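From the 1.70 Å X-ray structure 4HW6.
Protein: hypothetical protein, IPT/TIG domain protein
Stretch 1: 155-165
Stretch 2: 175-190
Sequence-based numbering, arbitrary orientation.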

# COMPACT_ATOMS: atom_id res chain seq x y z
N LEU A 155 -6.50 2.83 9.47
CA LEU A 155 -6.88 2.47 8.11
C LEU A 155 -8.33 2.05 8.09
O LEU A 155 -8.76 1.21 8.88
N TYR A 156 -9.10 2.63 7.18
CA TYR A 156 -10.53 2.36 7.09
C TYR A 156 -10.85 1.76 5.74
O TYR A 156 -10.17 2.05 4.74
N TRP A 157 -11.92 0.99 5.67
CA TRP A 157 -12.46 0.62 4.38
C TRP A 157 -13.95 0.53 4.37
O TRP A 157 -14.55 0.14 5.37
N VAL A 158 -14.54 0.96 3.26
CA VAL A 158 -15.96 0.74 2.99
C VAL A 158 -16.13 -0.65 2.43
O VAL A 158 -15.21 -1.20 1.79
N GLY A 159 -17.33 -1.18 2.60
CA GLY A 159 -17.68 -2.52 2.18
C GLY A 159 -18.93 -2.63 1.32
O GLY A 159 -19.51 -3.69 1.25
N GLN A 160 -19.31 -1.54 0.64
CA GLN A 160 -20.57 -1.47 -0.11
C GLN A 160 -21.74 -1.82 0.81
O GLN A 160 -21.99 -1.08 1.78
N ARG A 161 -22.43 -2.94 0.58
CA ARG A 161 -23.52 -3.34 1.46
C ARG A 161 -23.05 -4.06 2.71
O ARG A 161 -23.84 -4.30 3.60
N ASP A 162 -21.78 -4.47 2.72
CA ASP A 162 -21.20 -5.19 3.86
C ASP A 162 -20.54 -4.21 4.85
O ASP A 162 -20.74 -2.99 4.75
N ALA A 163 -19.85 -4.75 5.85
CA ALA A 163 -19.35 -3.91 6.93
C ALA A 163 -18.25 -2.96 6.50
O ALA A 163 -17.38 -3.30 5.69
N PHE A 164 -18.31 -1.78 7.11
CA PHE A 164 -17.28 -0.76 7.11
C PHE A 164 -16.30 -1.12 8.24
O PHE A 164 -16.72 -1.36 9.38
N ARG A 165 -15.02 -1.22 7.93
CA ARG A 165 -14.05 -1.67 8.94
C ARG A 165 -13.00 -0.62 9.26
O ARG A 165 -12.71 0.27 8.45
N ASP A 175 -12.11 -3.06 14.07
CA ASP A 175 -13.48 -2.80 14.48
C ASP A 175 -14.41 -2.79 13.28
O ASP A 175 -14.00 -2.77 12.13
N ILE A 176 -15.69 -2.85 13.59
CA ILE A 176 -16.78 -2.61 12.63
C ILE A 176 -17.40 -1.27 12.98
O ILE A 176 -17.81 -1.03 14.14
N LYS A 177 -17.45 -0.38 12.00
CA LYS A 177 -18.03 0.94 12.17
C LYS A 177 -19.51 0.93 11.77
O LYS A 177 -19.85 0.59 10.66
N THR A 178 -20.39 1.32 12.69
CA THR A 178 -21.80 1.48 12.37
C THR A 178 -21.92 2.79 11.62
O THR A 178 -21.58 3.84 12.14
N THR A 179 -22.36 2.72 10.37
CA THR A 179 -22.53 3.91 9.54
C THR A 179 -24.00 4.26 9.34
O THR A 179 -24.31 5.40 9.04
N ASN A 180 -24.88 3.26 9.43
CA ASN A 180 -26.28 3.39 9.02
C ASN A 180 -26.44 3.89 7.58
O ASN A 180 -27.40 4.58 7.23
N ILE A 181 -25.47 3.52 6.76
CA ILE A 181 -25.49 3.78 5.34
C ILE A 181 -25.59 2.43 4.64
O ILE A 181 -24.77 1.55 4.90
N GLY A 182 -26.58 2.26 3.76
CA GLY A 182 -26.84 0.97 3.13
C GLY A 182 -25.82 0.49 2.13
O GLY A 182 -25.63 -0.71 1.98
N GLN A 183 -25.18 1.41 1.41
CA GLN A 183 -24.25 1.01 0.35
C GLN A 183 -23.08 1.97 0.26
O GLN A 183 -23.12 2.95 -0.48
N CYS A 184 -22.05 1.68 1.05
CA CYS A 184 -20.92 2.60 1.17
C CYS A 184 -19.97 2.39 0.00
O CYS A 184 -19.28 1.35 -0.06
N ALA A 185 -19.95 3.35 -0.92
CA ALA A 185 -19.23 3.18 -2.19
C ALA A 185 -17.80 3.71 -2.20
O ALA A 185 -16.99 3.28 -3.03
N ASP A 186 -17.49 4.67 -1.35
CA ASP A 186 -16.15 5.26 -1.29
C ASP A 186 -15.97 6.00 0.04
O ASP A 186 -16.94 6.32 0.72
N VAL A 187 -14.72 6.25 0.39
CA VAL A 187 -14.36 6.96 1.63
C VAL A 187 -13.18 7.85 1.32
O VAL A 187 -12.30 7.48 0.54
N ASN A 188 -13.18 9.04 1.89
CA ASN A 188 -12.06 9.96 1.79
C ASN A 188 -12.09 10.87 3.01
O ASN A 188 -12.91 10.67 3.90
N PHE A 189 -11.19 11.84 3.07
CA PHE A 189 -11.16 12.81 4.14
C PHE A 189 -11.06 14.22 3.58
O PHE A 189 -10.35 14.48 2.59
N THR A 190 -11.75 15.14 4.23
CA THR A 190 -11.71 16.54 3.84
C THR A 190 -10.38 17.16 4.30
O THR A 190 -9.61 16.54 5.03

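The two stretches meet as a β-hairpin packed against a second, partly extended segment, with an apolar cluster centred on Phe 164 and Val 158 and a few antiparallel backbone contacts beside it; together they bury 895 Å².

Phe 164 gives the largest area to the contact. Its t rotamer (chi1 -166°, chi2 -66°) lays the ring among four residues of the other stretch. Lys 177, on the same face of the sheet, runs its aliphatic chain across one ring face: CD of Lys 177 lies 4.0 Å from the centroid of the Phe 164 ring, 25° off the normal, a CH-pi contact. The lysine is extended through chi3 (t, t, t) before chi4 turns to p, so its methylenes cover the ring while its end leads away and NZ is hydrogen-bonded elsewhere in the structure. At the ring edge, Phe 164 CD2 is 4.2 Å from Cys 184 SG, the cysteine being in the m rotamer. The methyl of Thr 179 comes closer, with Phe 164 CD2 3.5 Å from Thr 179 CG2; in the p rotamer, Thr 179 OG1 accepts a hydrogen bond from Ile 181 N (3.0 Å). Phe 164 CZ reaches Val 187 CG2 at 4.2 Å.

Val 187 also links this ring to Val 158. Both valines point toward the opposing stretch, Val 187 as p and Val 158 as m, and Val 158 CG1 packs 3.8 Å from Val 187 CB. The same methyl, Val 158 CG1, lies 3.6 Å from Cys 184 CB, while Val 158 CG2 approaches the backbone of Ala 185, 4.0 Å from its C atom. Farther along, Tyr 156 (m) points toward the second stretch, and its CD2 meets Phe 189 CZ at 3.9 Å, near the plane of the phenylalanine ring. Trp 157, between these two inward residues, points away.

On the other face of the sheet from Phe 164 and Lys 177, Arg 165 and Ile 176 pair. Three successive m torsions curl Arg 165 back over its neighbour, so Ile 176 CG1 lies over one guanidinium face, 3.4 Å from Arg 165 NE. That nitrogen donates a hydrogen bond to the backbone of Asp 175 (Arg 165 NE to Asp 175 O, 2.9 Å), satisfying a polar group in a buried side chain. Ala 163 CB adds a contact with Ile 176 CG2 at 4.0 Å.

Around the type II' turn, backbone atoms do more of the work. Cys 184 N donates to Gln 160 O at 2.9 Å, and the return bond, Gln 160 N to Cys 184 O at 3.0 Å, is weak. The CA-to-CB bond of Gln 160 (m) points away overall, though CB still touches the second stretch, 4.4 Å from Gln 183 CG, and its OE1 is hydrogen-bonded elsewhere in the structure. Arg 161 extends beside Gln 183, with Arg 161 NE 3.0 Å from Gln 183 NE2 as modelled.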

# COMPACT_ATOMS: atom_id res chain seq x y z
CB LEU A 155 -6.05 1.30 7.62
CG LEU A 155 -6.37 0.73 6.25
CD1 LEU A 155 -6.00 1.74 5.17
CD2 LEU A 155 -5.57 -0.57 6.07
CB TYR A 156 -11.34 3.65 7.25
CG TYR A 156 -11.18 4.31 8.58
CD1 TYR A 156 -12.02 3.99 9.64
CD2 TYR A 156 -10.21 5.28 8.80
CE1 TYR A 156 -11.90 4.59 10.88
CE2 TYR A 156 -10.06 5.88 10.04
CZ TYR A 156 -10.92 5.54 11.07
OH TYR A 156 -10.80 6.12 12.30
CB TRP A 157 -11.83 -0.64 3.77
CG TRP A 157 -12.15 -1.97 4.38
CD1 TRP A 157 -13.28 -2.71 4.22
CD2 TRP A 157 -11.26 -2.76 5.17
NE1 TRP A 157 -13.16 -3.91 4.88
CE2 TRP A 157 -11.93 -3.97 5.47
CE3 TRP A 157 -9.98 -2.56 5.66
CZ2 TRP A 157 -11.36 -4.97 6.23
CZ3 TRP A 157 -9.41 -3.58 6.44
CH2 TRP A 157 -10.11 -4.76 6.71
CB VAL A 158 -16.54 1.76 2.00
CG1 VAL A 158 -16.65 3.14 2.65
CG2 VAL A 158 -15.72 1.84 0.72
CB GLN A 160 -20.52 -2.33 -1.37
CG GLN A 160 -19.52 -1.81 -2.39
CD GLN A 160 -19.45 -2.66 -3.64
OE1 GLN A 160 -19.24 -3.89 -3.58
NE2 GLN A 160 -19.60 -2.02 -4.78
CB ARG A 161 -24.49 -4.26 0.74
CG ARG A 161 -25.07 -3.67 -0.52
CD ARG A 161 -26.03 -4.65 -1.15
NE ARG A 161 -26.41 -4.21 -2.48
CZ ARG A 161 -27.55 -4.54 -3.09
NH1 ARG A 161 -28.45 -5.33 -2.52
NH2 ARG A 161 -27.78 -4.08 -4.31
CB ASP A 162 -20.23 -6.26 3.34
CG ASP A 162 -20.90 -7.20 2.30
OD1 ASP A 162 -21.97 -7.72 2.58
OD2 ASP A 162 -20.33 -7.38 1.20
CB ALA A 163 -18.85 -4.75 8.10
CB PHE A 164 -17.98 0.55 7.43
CG PHE A 164 -17.16 1.78 7.16
CD1 PHE A 164 -16.01 2.05 7.88
CD2 PHE A 164 -17.59 2.69 6.23
CE1 PHE A 164 -15.30 3.21 7.64
CE2 PHE A 164 -16.88 3.85 5.98
CZ PHE A 164 -15.73 4.10 6.69
CB ARG A 165 -13.35 -2.96 8.48
CG ARG A 165 -14.29 -4.10 8.08
CD ARG A 165 -15.20 -4.55 9.20
NE ARG A 165 -14.48 -5.07 10.37
CZ ARG A 165 -14.42 -6.36 10.74
NH1 ARG A 165 -15.01 -7.32 10.02
NH2 ARG A 165 -13.73 -6.70 11.82
CB ASP A 175 -13.55 -1.44 15.18
CG ASP A 175 -14.65 -1.37 16.24
OD1 ASP A 175 -15.44 -2.33 16.42
OD2 ASP A 175 -14.72 -0.31 16.90
CB ILE A 176 -17.88 -3.68 12.73
CG1 ILE A 176 -17.31 -5.05 12.33
CG2 ILE A 176 -19.09 -3.29 11.84
CD1 ILE A 176 -18.24 -6.22 12.58
CB LYS A 177 -17.25 1.98 11.33
CG LYS A 177 -17.84 3.39 11.43
CD LYS A 177 -17.14 4.43 10.58
CE LYS A 177 -17.67 5.83 10.90
NZ LYS A 177 -17.50 6.20 12.35
CB THR A 178 -22.70 1.51 13.62
OG1 THR A 178 -22.49 0.32 14.39
CG2 THR A 178 -24.18 1.57 13.22
CB THR A 179 -21.96 3.68 8.12
OG1 THR A 179 -22.67 2.59 7.52
CG2 THR A 179 -20.45 3.37 8.17
CB ASN A 180 -27.07 4.27 10.00
CG ASN A 180 -27.25 3.62 11.36
OD1 ASN A 180 -27.01 4.23 12.39
ND2 ASN A 180 -27.64 2.36 11.35
CB ILE A 181 -24.19 4.50 4.92
CG1 ILE A 181 -24.11 5.89 5.55
CG2 ILE A 181 -24.05 4.57 3.40
CD1 ILE A 181 -22.76 6.58 5.40
CB GLN A 183 -24.97 0.85 -0.99
CG GLN A 183 -24.15 0.09 -2.03
CD GLN A 183 -25.02 -0.47 -3.14
OE1 GLN A 183 -25.74 0.27 -3.83
NE2 GLN A 183 -24.98 -1.77 -3.32
CB CYS A 184 -20.15 2.38 2.48
SG CYS A 184 -21.08 2.76 3.97
CB ALA A 185 -20.02 3.84 -3.32
CB ASP A 186 -15.91 6.19 -2.50
CG ASP A 186 -14.40 6.47 -2.77
OD1 ASP A 186 -13.51 5.78 -2.16
OD2 ASP A 186 -14.09 7.34 -3.64
CB VAL A 187 -14.06 5.98 2.81
CG1 VAL A 187 -12.96 4.97 2.44
CG2 VAL A 187 -13.72 6.76 4.07
CB ASN A 188 -12.13 10.76 0.47
CG ASN A 188 -10.77 11.15 -0.05
OD1 ASN A 188 -9.84 11.48 0.73
ND2 ASN A 188 -10.62 11.12 -1.37
CB PHE A 189 -9.97 12.53 5.08
CG PHE A 189 -10.12 11.25 5.85
CD1 PHE A 189 -9.81 10.04 5.29
CD2 PHE A 189 -10.57 11.27 7.15
CE1 PHE A 189 -9.99 8.87 6.00
CE2 PHE A 189 -10.74 10.11 7.86
CZ PHE A 189 -10.45 8.90 7.29
CB THR A 190 -12.88 17.33 4.43
OG1 THR A 190 -12.73 17.43 5.86
CG2 THR A 190 -14.24 16.68 4.11